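Local coordinates for sugar-binding transport ATP-binding protein (Pyrococcus horikoshii, PDB 1V43) that probably binds and hydrolyses ATP to power sugar uptake, as the ATP-binding subunit of an ABC transporter, at residues N84-F89 against A153-V158; E102-P107 against K120-A125; M165-S170 against K175-M180. All blocks are in the same frame, centred on the assembly; numbering follows the deposited sequence.

Contact 1. Residues N84-F89 against A153-V158; sequences NISMVF and ARAIVV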
ATOM      1  N   ASN A  84      32.058 -16.286  -1.483  1.00 23.63           N
ATOM      2  CA  ASN A  84      30.964 -17.224  -1.751  1.00 30.33           C
ATOM      3  C   ASN A  84      29.596 -16.603  -1.506  1.00 29.16           C
ATOM      4  O   ASN A  84      28.807 -17.116  -0.719  1.00 25.36           O
ATOM      5  CB  ASN A  84      31.089 -18.469  -0.874  1.00 32.88           C
ATOM      6  CG  ASN A  84      32.274 -19.319  -1.248  1.00 53.37           C
ATOM      7  OD1 ASN A  84      32.546 -19.526  -2.436  1.00 58.92           O
ATOM      8  ND2 ASN A  84      32.991 -19.828  -0.243  1.00 52.69           N
ATOM      9  N   ILE A  85      29.325 -15.502  -2.189  1.00 28.40           N
ATOM     10  CA  ILE A  85      28.063 -14.791  -2.047  1.00 31.26           C
ATOM     11  C   ILE A  85      27.439 -14.614  -3.416  1.00 27.49           C
ATOM     12  O   ILE A  85      28.112 -14.752  -4.430  1.00 31.34           O
ATOM     13  CB  ILE A  85      28.284 -13.371  -1.481  1.00 28.56           C
ATOM     14  CG1 ILE A  85      29.306 -12.647  -2.372  1.00 39.27           C
ATOM     15  CG2 ILE A  85      28.779 -13.439  -0.041  1.00 25.98           C
ATOM     16  CD1 ILE A  85      29.204 -11.144  -2.381  1.00 37.22           C
ATOM     17  N   SER A  86      26.153 -14.291  -3.426  1.00 21.95           N
ATOM     18  CA  SER A  86      25.434 -14.008  -4.650  1.00 29.51           C
ATOM     19  C   SER A  86      24.510 -12.847  -4.291  1.00 30.44           C
ATOM     20  O   SER A  86      23.888 -12.802  -3.220  1.00 27.47           O
ATOM     21  CB  SER A  86      24.652 -15.240  -5.158  1.00 25.40           C
ATOM     22  OG  SER A  86      23.739 -15.708  -4.192  1.00 46.00           O
ATOM     23  N   MET A  87      24.456 -11.879  -5.186  1.00 30.84           N
ATOM     24  CA  MET A  87      23.661 -10.695  -4.957  1.00 34.21           C
ATOM     25  C   MET A  87      22.507 -10.614  -5.938  1.00 33.66           C
ATOM     26  O   MET A  87      22.669 -10.900  -7.118  1.00 32.23           O
ATOM     27  CB  MET A  87      24.564  -9.476  -5.094  1.00 32.89           C
ATOM     28  CG  MET A  87      23.851  -8.139  -5.089  1.00 50.51           C
ATOM     29  SD  MET A  87      24.030  -7.263  -3.527  1.00 55.12           S
ATOM     30  CE  MET A  87      22.581  -7.799  -2.736  1.00 58.76           C
ATOM     31  N   VAL A  88      21.335 -10.258  -5.435  1.00 30.55           N
ATOM     32  CA  VAL A  88      20.177 -10.091  -6.298  1.00 35.49           C
ATOM     33  C   VAL A  88      19.807  -8.627  -6.153  1.00 34.10           C
ATOM     34  O   VAL A  88      19.787  -8.112  -5.047  1.00 33.57           O
ATOM     35  CB  VAL A  88      18.967 -10.951  -5.837  1.00 31.77           C
ATOM     36  CG1 VAL A  88      17.796 -10.738  -6.774  1.00 25.33           C
ATOM     37  CG2 VAL A  88      19.348 -12.414  -5.791  1.00 32.48           C
ATOM     38  N   PHE A  89      19.538  -7.939  -7.256  1.00 45.29           N
ATOM     39  CA  PHE A  89      19.144  -6.537  -7.150  1.00 47.57           C
ATOM     40  C   PHE A  89      18.245  -6.087  -8.284  1.00 47.08           C
ATOM     41  O   PHE A  89      18.045  -6.830  -9.239  1.00 44.99           O
ATOM     42  CB  PHE A  89      20.380  -5.626  -7.035  1.00 55.90           C
ATOM     43  CG  PHE A  89      21.376  -5.773  -8.158  1.00 67.35           C
ATOM     44  CD1 PHE A  89      21.190  -5.114  -9.370  1.00 69.43           C
ATOM     45  CD2 PHE A  89      22.530  -6.539  -7.985  1.00 69.32           C
ATOM     46  CE1 PHE A  89      22.142  -5.211 -10.391  1.00 74.65           C
ATOM     47  CE2 PHE A  89      23.486  -6.643  -8.998  1.00 71.46           C
ATOM     48  CZ  PHE A  89      23.292  -5.977 -10.202  1.00 71.85           C
ATOM     49  N   ALA A 153      17.055 -18.005  -9.643  1.00 24.54           N
ATOM     50  CA  ALA A 153      17.705 -19.286  -9.909  1.00 22.49           C
ATOM     51  C   ALA A 153      19.177 -19.037 -10.200  1.00 16.03           C
ATOM     52  O   ALA A 153      20.043 -19.803  -9.776  1.00 27.32           O
ATOM     53  CB  ALA A 153      17.040 -20.009 -11.105  1.00 16.33           C
ATOM     54  N   ARG A 154      19.460 -17.958 -10.920  1.00 25.63           N
ATOM     55  CA  ARG A 154      20.844 -17.625 -11.250  1.00 31.19           C
ATOM     56  C   ARG A 154      21.627 -17.263  -9.995  1.00 35.25           C
ATOM     57  O   ARG A 154      22.794 -17.624  -9.856  1.00 33.36           O
ATOM     58  CB  ARG A 154      20.901 -16.460 -12.234  1.00 35.97           C
ATOM     59  CG  ARG A 154      22.326 -16.082 -12.620  1.00 42.70           C
ATOM     60  CD  ARG A 154      22.327 -15.048 -13.731  1.00 50.98           C
ATOM     61  NE  ARG A 154      21.525 -13.883 -13.374  1.00 57.70           N
ATOM     62  CZ  ARG A 154      21.160 -12.929 -14.226  1.00 66.02           C
ATOM     63  NH1 ARG A 154      21.524 -12.994 -15.503  1.00 62.74           N
ATOM     64  NH2 ARG A 154      20.428 -11.908 -13.794  1.00 64.25           N
ATOM     65  N   ALA A 155      20.980 -16.546  -9.078  1.00 35.86           N
ATOM     66  CA  ALA A 155      21.649 -16.167  -7.836  1.00 35.56           C
ATOM     67  C   ALA A 155      21.949 -17.403  -6.997  1.00 31.06           C
ATOM     68  O   ALA A 155      23.029 -17.514  -6.421  1.00 31.18           O
ATOM     69  CB  ALA A 155      20.789 -15.168  -7.036  1.00 17.08           C
ATOM     70  N   ILE A 156      21.021 -18.356  -6.936  1.00 29.60           N
ATOM     71  CA  ILE A 156      21.289 -19.535  -6.115  1.00 28.22           C
ATOM     72  C   ILE A 156      22.060 -20.651  -6.801  1.00 26.96           C
ATOM     73  O   ILE A 156      22.528 -21.573  -6.129  1.00 33.31           O
ATOM     74  CB  ILE A 156      19.993 -20.155  -5.528  1.00 31.26           C
ATOM     75  CG1 ILE A 156      19.287 -21.040  -6.569  1.00 29.55           C
ATOM     76  CG2 ILE A 156      19.084 -19.048  -5.049  1.00 34.55           C
ATOM     77  CD1 ILE A 156      18.109 -21.817  -6.002  1.00 28.69           C
ATOM     78  N   VAL A 157      22.204 -20.581  -8.121  1.00 30.96           N
ATOM     79  CA  VAL A 157      22.905 -21.645  -8.845  1.00 37.86           C
ATOM     80  C   VAL A 157      24.352 -21.875  -8.392  1.00 41.17           C
ATOM     81  O   VAL A 157      24.867 -22.992  -8.515  1.00 38.59           O
ATOM     82  CB  VAL A 157      22.869 -21.411 -10.391  1.00 37.76           C
ATOM     83  CG1 VAL A 157      23.991 -20.496 -10.820  1.00 39.06           C
ATOM     84  CG2 VAL A 157      22.933 -22.750 -11.126  1.00 37.85           C
ATOM     85  N   VAL A 158      24.998 -20.838  -7.853  1.00 37.85           N
ATOM     86  CA  VAL A 158      26.379 -20.970  -7.382  1.00 37.32           C
ATOM     87  C   VAL A 158      26.461 -21.546  -5.971  1.00 37.65           C
ATOM     88  O   VAL A 158      27.550 -21.807  -5.461  1.00 42.55           O
ATOM     89  CB  VAL A 158      27.132 -19.609  -7.392  1.00 38.74           C
ATOM     90  CG1 VAL A 158      27.125 -19.022  -8.800  1.00 38.93           C
ATOM     91  CG2 VAL A 158      26.490 -18.635  -6.413  1.00 34.41           C
TER
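Ala155 carries the largest share of this contact, reaching the strand through both its methyl group and its backbone oxygen. The oxygen accepts a weak hydrogen bond from Ser86 OG, 3.0 Å from Ala155 O, so a buried hydroxyl finds a polar mate in a mostly apolar interface. Ser86 holds its hydroxyl between its own backbone N and carbonyl carbon (chi1 58°), and Ala155 O lies against CB as well as OG. A serine fits here because it is small enough for the strand and the helical segment to come close, with 5.4 Å between Ser86 CA and Ala155 CA, yet still offers a donor.

Two residues along the strand, Val88 turns one branch to the same alanine. Val88 CG2 stands 3.3 Å from Ala155 CB, tighter than ordinary van der Waals contact, so the single methyl of alanine suits a place where helix and strand come so near. On the other flank Val158 sets its CG2 methyl 4.1 Å from Ser86 CB, adding an apolar touch beside the hydroxyl. Alongside in the sheet, Ser86 and Val88 make backbone hydrogen bonds to strand 162-166. The contact thus joins the edge strand of the mainly parallel sheet of a P-loop ATPase core to the helix that follows the signature sequence LSGGQ, a pairing characteristic of ABC ATPases.

Contact 2. Residues E102-P107 against K120-A125; sequences ENIAFP and KRVRWA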
ATOM      1  N   GLU A 102      20.966 -20.803 -20.351  1.00 35.62           N
ATOM      2  CA  GLU A 102      22.229 -20.091 -20.505  1.00 46.95           C
ATOM      3  C   GLU A 102      22.348 -18.956 -19.491  1.00 47.36           C
ATOM      4  O   GLU A 102      23.423 -18.702 -18.947  1.00 43.56           O
ATOM      5  CB  GLU A 102      22.363 -19.549 -21.933  1.00 51.63           C
ATOM      6  CG  GLU A 102      22.784 -20.610 -22.940  1.00 59.25           C
ATOM      7  CD  GLU A 102      24.146 -21.208 -22.614  1.00 65.48           C
ATOM      8  OE1 GLU A 102      25.142 -20.453 -22.626  1.00 72.26           O
ATOM      9  OE2 GLU A 102      24.226 -22.428 -22.346  1.00 64.56           O
ATOM     10  N   ASN A 103      21.235 -18.278 -19.242  1.00 46.10           N
ATOM     11  CA  ASN A 103      21.216 -17.198 -18.273  1.00 50.69           C
ATOM     12  C   ASN A 103      21.671 -17.778 -16.927  1.00 49.90           C
ATOM     13  O   ASN A 103      22.636 -17.306 -16.326  1.00 46.47           O
ATOM     14  CB  ASN A 103      19.801 -16.630 -18.160  1.00 53.29           C
ATOM     15  CG  ASN A 103      19.735 -15.401 -17.274  1.00 61.95           C
ATOM     16  OD1 ASN A 103      20.108 -15.447 -16.101  1.00 70.87           O
ATOM     17  ND2 ASN A 103      19.256 -14.296 -17.831  1.00 59.14           N
ATOM     18  N   ILE A 104      20.995 -18.831 -16.476  1.00 43.84           N
ATOM     19  CA  ILE A 104      21.337 -19.456 -15.200  1.00 40.28           C
ATOM     20  C   ILE A 104      22.729 -20.085 -15.221  1.00 44.26           C
ATOM     21  O   ILE A 104      23.389 -20.207 -14.180  1.00 34.75           O
ATOM     22  CB  ILE A 104      20.308 -20.544 -14.818  1.00 29.29           C
ATOM     23  CG1 ILE A 104      18.913 -19.926 -14.744  1.00 28.55           C
ATOM     24  CG2 ILE A 104      20.684 -21.179 -13.475  1.00 31.48           C
ATOM     25  CD1 ILE A 104      17.787 -20.926 -14.477  1.00 28.03           C
ATOM     26  N   ALA A 105      23.171 -20.483 -16.410  1.00 44.16           N
ATOM     27  CA  ALA A 105      24.473 -21.120 -16.562  1.00 45.60           C
ATOM     28  C   ALA A 105      25.630 -20.127 -16.561  1.00 47.48           C
ATOM     29  O   ALA A 105      26.712 -20.447 -16.075  1.00 47.78           O
ATOM     30  CB  ALA A 105      24.504 -21.941 -17.851  1.00 47.91           C
ATOM     31  N   PHE A 106      25.395 -18.934 -17.106  1.00 52.52           N
ATOM     32  CA  PHE A 106      26.422 -17.890 -17.205  1.00 59.67           C
ATOM     33  C   PHE A 106      27.370 -17.829 -16.001  1.00 63.84           C
ATOM     34  O   PHE A 106      28.583 -17.953 -16.159  1.00 68.42           O
ATOM     35  CB  PHE A 106      25.761 -16.524 -17.428  1.00 61.49           C
ATOM     36  CG  PHE A 106      26.695 -15.472 -17.954  1.00 71.39           C
ATOM     37  CD1 PHE A 106      27.317 -15.629 -19.191  1.00 74.81           C
ATOM     38  CD2 PHE A 106      26.939 -14.312 -17.227  1.00 73.71           C
ATOM     39  CE1 PHE A 106      28.167 -14.647 -19.698  1.00 76.84           C
ATOM     40  CE2 PHE A 106      27.789 -13.321 -17.726  1.00 75.11           C
ATOM     41  CZ  PHE A 106      28.403 -13.489 -18.963  1.00 77.38           C
ATOM     42  N   PRO A 107      26.833 -17.641 -14.782  1.00 66.18           N
ATOM     43  CA  PRO A 107      27.680 -17.573 -13.589  1.00 67.74           C
ATOM     44  C   PRO A 107      28.574 -18.790 -13.333  1.00 69.76           C
ATOM     45  O   PRO A 107      29.235 -18.865 -12.298  1.00 74.03           O
ATOM     46  CB  PRO A 107      26.666 -17.363 -12.468  1.00 65.77           C
ATOM     47  CG  PRO A 107      25.620 -16.546 -13.127  1.00 67.59           C
ATOM     48  CD  PRO A 107      25.447 -17.263 -14.444  1.00 67.45           C
ATOM     49  N   LYS A 120      23.866 -30.177 -14.011  1.00 37.57           N
ATOM     50  CA  LYS A 120      23.219 -30.678 -12.803  1.00 39.90           C
ATOM     51  C   LYS A 120      22.669 -29.528 -11.948  1.00 41.08           C
ATOM     52  O   LYS A 120      21.538 -29.594 -11.470  1.00 39.28           O
ATOM     53  CB  LYS A 120      24.196 -31.493 -11.953  1.00 44.30           C
ATOM     54  CG  LYS A 120      23.560 -32.019 -10.673  1.00 49.72           C
ATOM     55  CD  LYS A 120      24.562 -32.677  -9.747  1.00 62.08           C
ATOM     56  CE  LYS A 120      23.857 -33.322  -8.556  1.00 66.87           C
ATOM     57  NZ  LYS A 120      23.050 -32.353  -7.760  1.00 72.83           N
ATOM     58  N   ARG A 121      23.479 -28.486 -11.761  1.00 37.89           N
ATOM     59  CA  ARG A 121      23.095 -27.319 -10.964  1.00 38.72           C
ATOM     60  C   ARG A 121      21.943 -26.532 -11.594  1.00 38.64           C
ATOM     61  O   ARG A 121      20.992 -26.151 -10.895  1.00 37.08           O
ATOM     62  CB  ARG A 121      24.297 -26.389 -10.781  1.00 43.55           C
ATOM     63  CG  ARG A 121      25.489 -27.046 -10.119  1.00 48.95           C
ATOM     64  CD  ARG A 121      26.750 -26.222 -10.336  1.00 62.99           C
ATOM     65  NE  ARG A 121      26.996 -25.262  -9.266  1.00 72.27           N
ATOM     66  CZ  ARG A 121      27.335 -25.603  -8.025  1.00 77.59           C
ATOM     67  NH1 ARG A 121      27.468 -26.884  -7.698  1.00 77.24           N
ATOM     68  NH2 ARG A 121      27.546 -24.663  -7.113  1.00 72.89           N
ATOM     69  N   VAL A 122      22.035 -26.275 -12.903  1.00 32.04           N
ATOM     70  CA  VAL A 122      20.980 -25.547 -13.612  1.00 28.64           C
ATOM     71  C   VAL A 122      19.646 -26.271 -13.432  1.00 25.82           C
ATOM     72  O   VAL A 122      18.649 -25.645 -13.103  1.00 28.59           O
ATOM     73  CB  VAL A 122      21.303 -25.387 -15.129  1.00 30.82           C
ATOM     74  CG1 VAL A 122      20.107 -24.804 -15.877  1.00 25.09           C
ATOM     75  CG2 VAL A 122      22.477 -24.452 -15.302  1.00 28.40           C
ATOM     76  N   ARG A 123      19.644 -27.590 -13.614  1.00 28.36           N
ATOM     77  CA  ARG A 123      18.437 -28.402 -13.443  1.00 28.50           C
ATOM     78  C   ARG A 123      17.913 -28.254 -12.012  1.00 31.08           C
ATOM     79  O   ARG A 123      16.713 -28.054 -11.789  1.00 25.49           O
ATOM     80  CB  ARG A 123      18.735 -29.883 -13.721  1.00 30.38           C
ATOM     81  CG  ARG A 123      18.884 -30.252 -15.207  1.00 39.34           C
ATOM     82  CD  ARG A 123      19.404 -31.694 -15.392  1.00 34.88           C
ATOM     83  NE  ARG A 123      19.446 -32.104 -16.795  1.00 34.25           N
ATOM     84  CZ  ARG A 123      18.508 -32.833 -17.399  1.00 35.45           C
ATOM     85  NH1 ARG A 123      17.444 -33.249 -16.727  1.00 22.36           N
ATOM     86  NH2 ARG A 123      18.628 -33.141 -18.682  1.00 31.06           N
ATOM     87  N   TRP A 124      18.822 -28.352 -11.044  1.00 28.88           N
ATOM     88  CA  TRP A 124      18.470 -28.231  -9.625  1.00 29.33           C
ATOM     89  C   TRP A 124      17.846 -26.855  -9.324  1.00 25.10           C
ATOM     90  O   TRP A 124      16.775 -26.768  -8.735  1.00 31.48           O
ATOM     91  CB  TRP A 124      19.731 -28.455  -8.780  1.00 30.57           C
ATOM     92  CG  TRP A 124      19.640 -28.030  -7.325  1.00 32.02           C
ATOM     93  CD1 TRP A 124      19.065 -28.724  -6.291  1.00 34.64           C
ATOM     94  CD2 TRP A 124      20.198 -26.842  -6.747  1.00 32.61           C
ATOM     95  NE1 TRP A 124      19.237 -28.040  -5.103  1.00 31.98           N
ATOM     96  CE2 TRP A 124      19.929 -26.885  -5.353  1.00 35.46           C
ATOM     97  CE3 TRP A 124      20.904 -25.744  -7.268  1.00 27.28           C
ATOM     98  CZ2 TRP A 124      20.343 -25.872  -4.475  1.00 29.55           C
ATOM     99  CZ3 TRP A 124      21.314 -24.733  -6.390  1.00 29.77           C
ATOM    100  CH2 TRP A 124      21.032 -24.810  -5.009  1.00 30.77           C
ATOM    101  N   ALA A 125      18.510 -25.788  -9.757  1.00 25.74           N
ATOM    102  CA  ALA A 125      18.011 -24.440  -9.520  1.00 26.50           C
ATOM    103  C   ALA A 125      16.694 -24.209 -10.245  1.00 23.57           C
ATOM    104  O   ALA A 125      15.767 -23.635  -9.685  1.00 22.86           O
ATOM    105  CB  ALA A 125      19.050 -23.399  -9.976  1.00 18.92           C
TER
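The backbones of the two helical segments come nearest at Ile104 and Val122, with 6.3 Å between Ile104 CA and Val122 CA. Each backbone is bonded within its own segment: Phe106 N bonds to Glu102 O over 2.7 Å in the first, and Ala125 N to Arg121 O over 2.8 Å in the second. What meets across the gap is aliphatic: methyl groups and one CA.

Val122 supplies the central methyl. Its CG1 lies anti to the backbone N (chi1 172°), which puts CG2 anti to the carbonyl carbon, and from there CG2 reaches the opposite helix at two neighbouring residues. It rests against the CA and methyl of Ala105, 4.1 Å from Ala105 CB, and meets Ile104 CG2 at 4.2 Å. The two branched side chains cross obliquely, so they touch through one methyl each and do not lie alongside one another. Ile104 CG2 also comes within 4.5 Å of Ala125 CB, one helical turn beyond Val122. The residue types suit these places: beta-branched side chains fill the space between the helices close to the backbone, while the alanines keep the flanks low enough for the methyls to settle against them.

Around this pair, Ala153 of helix 147-156 touches both Ile104 and Ala125, so the third helix packs where the first two meet. Val157 and Ile131 also cover Ile104, while Arg121, on the flank of helix 115-128, forms a salt bridge with Glu159. Helices 100-105, 115-128 and 147-156 pack together as in the helical subdomain of ABC ATPases.

Contact 3. Residues M165-S170 against K175-M180; sequences MDEPLS and KLRVAM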
ATOM      1  N   MET A 165      20.295  -9.645  -1.009  1.00 23.16           N
ATOM      2  CA  MET A 165      19.319  -9.056  -1.919  1.00 30.19           C
ATOM      3  C   MET A 165      19.029  -7.617  -1.554  1.00 29.37           C
ATOM      4  O   MET A 165      18.754  -7.312  -0.393  1.00 25.57           O
ATOM      5  CB  MET A 165      18.008  -9.855  -1.913  1.00 23.42           C
ATOM      6  CG  MET A 165      18.187 -11.359  -2.109  1.00 22.38           C
ATOM      7  SD  MET A 165      16.620 -12.119  -2.601  1.00 30.90           S
ATOM      8  CE  MET A 165      16.900 -13.818  -2.228  1.00 31.67           C
ATOM      9  N   ASP A 166      19.095  -6.742  -2.560  1.00 24.38           N
ATOM     10  CA  ASP A 166      18.839  -5.321  -2.369  1.00 27.31           C
ATOM     11  C   ASP A 166      17.570  -4.911  -3.122  1.00 29.83           C
ATOM     12  O   ASP A 166      17.580  -4.821  -4.351  1.00 25.73           O
ATOM     13  CB  ASP A 166      20.021  -4.496  -2.885  1.00 36.38           C
ATOM     14  CG  ASP A 166      19.981  -3.051  -2.401  1.00 41.71           C
ATOM     15  OD1 ASP A 166      18.878  -2.472  -2.331  1.00 45.19           O
ATOM     16  OD2 ASP A 166      21.056  -2.489  -2.092  1.00 53.99           O
ATOM     17  N   GLU A 167      16.488  -4.687  -2.377  1.00 26.84           N
ATOM     18  CA  GLU A 167      15.203  -4.262  -2.936  1.00 28.63           C
ATOM     19  C   GLU A 167      14.999  -4.886  -4.321  1.00 31.82           C
ATOM     20  O   GLU A 167      14.774  -4.186  -5.302  1.00 34.34           O
ATOM     21  CB  GLU A 167      15.202  -2.731  -3.044  1.00 33.51           C
ATOM     22  CG  GLU A 167      13.837  -2.066  -3.082  1.00 39.94           C
ATOM     23  CD  GLU A 167      13.177  -1.990  -1.708  1.00 38.53           C
ATOM     24  OE1 GLU A 167      12.264  -2.794  -1.437  1.00 39.44           O
ATOM     25  OE2 GLU A 167      13.579  -1.126  -0.898  1.00 39.75           O
ATOM     26  N   PRO A 168      15.039  -6.219  -4.403  1.00 32.00           N
ATOM     27  CA  PRO A 168      14.884  -6.983  -5.647  1.00 32.37           C
ATOM     28  C   PRO A 168      13.524  -6.874  -6.306  1.00 35.06           C
ATOM     29  O   PRO A 168      13.379  -7.191  -7.480  1.00 37.27           O
ATOM     30  CB  PRO A 168      15.142  -8.435  -5.210  1.00 25.47           C
ATOM     31  CG  PRO A 168      15.594  -8.339  -3.770  1.00 31.41           C
ATOM     32  CD  PRO A 168      14.930  -7.115  -3.246  1.00 29.05           C
ATOM     33  N   LEU A 169      12.531  -6.429  -5.548  1.00 34.86           N
ATOM     34  CA  LEU A 169      11.170  -6.368  -6.057  1.00 35.56           C
ATOM     35  C   LEU A 169      10.556  -4.980  -6.242  1.00 37.48           C
ATOM     36  O   LEU A 169       9.358  -4.872  -6.485  1.00 34.22           O
ATOM     37  CB  LEU A 169      10.282  -7.180  -5.113  1.00 24.80           C
ATOM     38  CG  LEU A 169      10.169  -8.712  -5.180  1.00 40.53           C
ATOM     39  CD1 LEU A 169      11.342  -9.378  -5.868  1.00 28.12           C
ATOM     40  CD2 LEU A 169      10.001  -9.210  -3.771  1.00 29.17           C
ATOM     41  N   SER A 170      11.365  -3.933  -6.129  1.00 38.89           N
ATOM     42  CA  SER A 170      10.873  -2.559  -6.235  1.00 47.75           C
ATOM     43  C   SER A 170      10.023  -2.196  -7.457  1.00 49.18           C
ATOM     44  O   SER A 170       9.123  -1.360  -7.353  1.00 52.50           O
ATOM     45  CB  SER A 170      12.043  -1.566  -6.124  1.00 40.78           C
ATOM     46  OG  SER A 170      12.975  -1.743  -7.177  1.00 50.48           O
ATOM     47  N   LYS A 175       0.335  -7.141  -7.038  1.00 46.63           N
ATOM     48  CA  LYS A 175      -0.050  -8.553  -7.021  1.00 41.45           C
ATOM     49  C   LYS A 175       1.133  -9.501  -7.271  1.00 41.13           C
ATOM     50  O   LYS A 175       1.276 -10.537  -6.598  1.00 39.24           O
ATOM     51  CB  LYS A 175      -1.161  -8.789  -8.048  1.00 44.06           C
ATOM     52  CG  LYS A 175      -1.710 -10.210  -8.133  1.00 39.14           C
ATOM     53  CD  LYS A 175      -2.761 -10.279  -9.255  1.00 40.59           C
ATOM     54  CE  LYS A 175      -3.209 -11.696  -9.553  1.00 54.20           C
ATOM     55  NZ  LYS A 175      -4.307 -11.735 -10.565  1.00 53.21           N
ATOM     56  N   LEU A 176       1.981  -9.156  -8.229  1.00 35.15           N
ATOM     57  CA  LEU A 176       3.137  -9.990  -8.522  1.00 32.43           C
ATOM     58  C   LEU A 176       4.168  -9.864  -7.403  1.00 25.41           C
ATOM     59  O   LEU A 176       4.880 -10.809  -7.098  1.00 29.44           O
ATOM     60  CB  LEU A 176       3.766  -9.586  -9.853  1.00 26.78           C
ATOM     61  CG  LEU A 176       5.077 -10.290 -10.223  1.00 39.53           C
ATOM     62  CD1 LEU A 176       4.863 -11.802 -10.357  1.00 27.23           C
ATOM     63  CD2 LEU A 176       5.605  -9.703 -11.530  1.00 45.82           C
ATOM     64  N   ARG A 177       4.241  -8.695  -6.781  1.00 30.85           N
ATOM     65  CA  ARG A 177       5.203  -8.505  -5.711  1.00 27.11           C
ATOM     66  C   ARG A 177       4.916  -9.479  -4.563  1.00 26.93           C
ATOM     67  O   ARG A 177       5.828 -10.154  -4.085  1.00 27.83           O
ATOM     68  CB  ARG A 177       5.188  -7.051  -5.228  1.00 36.13           C
ATOM     69  CG  ARG A 177       6.363  -6.698  -4.336  1.00 38.86           C
ATOM     70  CD  ARG A 177       6.626  -5.197  -4.269  1.00 41.51           C
ATOM     71  NE  ARG A 177       7.724  -4.907  -3.346  1.00 40.29           N
ATOM     72  CZ  ARG A 177       8.268  -3.711  -3.167  1.00 39.44           C
ATOM     73  NH1 ARG A 177       7.824  -2.671  -3.851  1.00 42.20           N
ATOM     74  NH2 ARG A 177       9.256  -3.556  -2.296  1.00 38.64           N
ATOM     75  N   VAL A 178       3.653  -9.583  -4.146  1.00 27.00           N
ATOM     76  CA  VAL A 178       3.297 -10.486  -3.062  1.00 29.55           C
ATOM     77  C   VAL A 178       3.644 -11.923  -3.419  1.00 34.17           C
ATOM     78  O   VAL A 178       4.177 -12.664  -2.589  1.00 31.98           O
ATOM     79  CB  VAL A 178       1.789 -10.376  -2.687  1.00 29.91           C
ATOM     80  CG1 VAL A 178       1.372 -11.562  -1.828  1.00 33.24           C
ATOM     81  CG2 VAL A 178       1.547  -9.095  -1.879  1.00 29.29           C
ATOM     82  N   ALA A 179       3.348 -12.313  -4.659  1.00 28.76           N
ATOM     83  CA  ALA A 179       3.661 -13.660  -5.125  1.00 31.94           C
ATOM     84  C   ALA A 179       5.178 -13.915  -5.048  1.00 30.06           C
ATOM     85  O   ALA A 179       5.609 -15.003  -4.679  1.00 30.59           O
ATOM     86  CB  ALA A 179       3.154 -13.851  -6.566  1.00 31.00           C
ATOM     87  N   MET A 180       5.980 -12.912  -5.400  1.00 31.43           N
ATOM     88  CA  MET A 180       7.438 -13.042  -5.338  1.00 31.39           C
ATOM     89  C   MET A 180       7.949 -13.134  -3.878  1.00 31.55           C
ATOM     90  O   MET A 180       8.837 -13.937  -3.583  1.00 33.23           O
ATOM     91  CB  MET A 180       8.121 -11.869  -6.054  1.00 22.49           C
ATOM     92  CG  MET A 180       8.166 -11.970  -7.582  1.00 31.74           C
ATOM     93  SD  MET A 180       8.630 -13.616  -8.222  1.00 38.15           S
ATOM     94  CE  MET A 180      10.250 -13.809  -7.527  1.00 29.63           C
TER
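Glu167 and Arg177 supply the charged part of the contact, a salt bridge of 3.2 Å from Glu167 OE1 to Arg177 NH2. The oxygen comes to the edge of the guanidinium, near its plane, but the carboxylate is turned 72° against it, so the two groups meet through one oxygen and one nitrogen. Each has a further partner: Glu167 OE1 is hydrogen-bonded to Thr199 OG1, and Arg177 NE forms a salt bridge with Glu204. Arg177 gets there with an extended chain that starts anti to the backbone N (chi1 -167°).

The backbone also meets the guanidinium from above: Leu169 O sits 3.3 Å above one face, offset toward its rim, a contact and not a bond. Glu167 to Ser170 form a type I turn just after the Walker B strand, LLMDE in sequence, where a beta-alpha-beta unit leaves strand 162-166 for helix 174-191.

Apolar contact comes from Leu169: Leu169 CB lies 4.0 Å from Arg177 CG, and its branched end packs on Met180, Leu169 CG 3.9 Å from Met180 CB. With a methionine at Arg177 the guanidinium is gone, and Glu167 and Glu204 would probably be left without the cation they share, the turn less firmly tied to helix 174-191.

Contacts 1 and 2, with centres about 11 Å apart, are stacked outward from the sheet: helix 147-156 touches strand 85-89 on one side and the helices of contact 2 on the other, and Arg154 CG meets Pro107 CG, in the loop just after helix 100-105, at 3.4 Å. Contact 3, about 16 Å from contact 1 between centres, shares its sheet, for strands 85-89 and 162-166 are neighbours and Val88 O probably accepts a hydrogen bond from Asp166 N (2.9 Å). Contacts 2 and 3 do not touch; their nearest atoms are about 11 Å apart. Contact 3 lies closest to the nucleotide site: the Glu167 side chain is about 5 Å from that of the ATP-binding Lys50, although no ATP is bound to this chain.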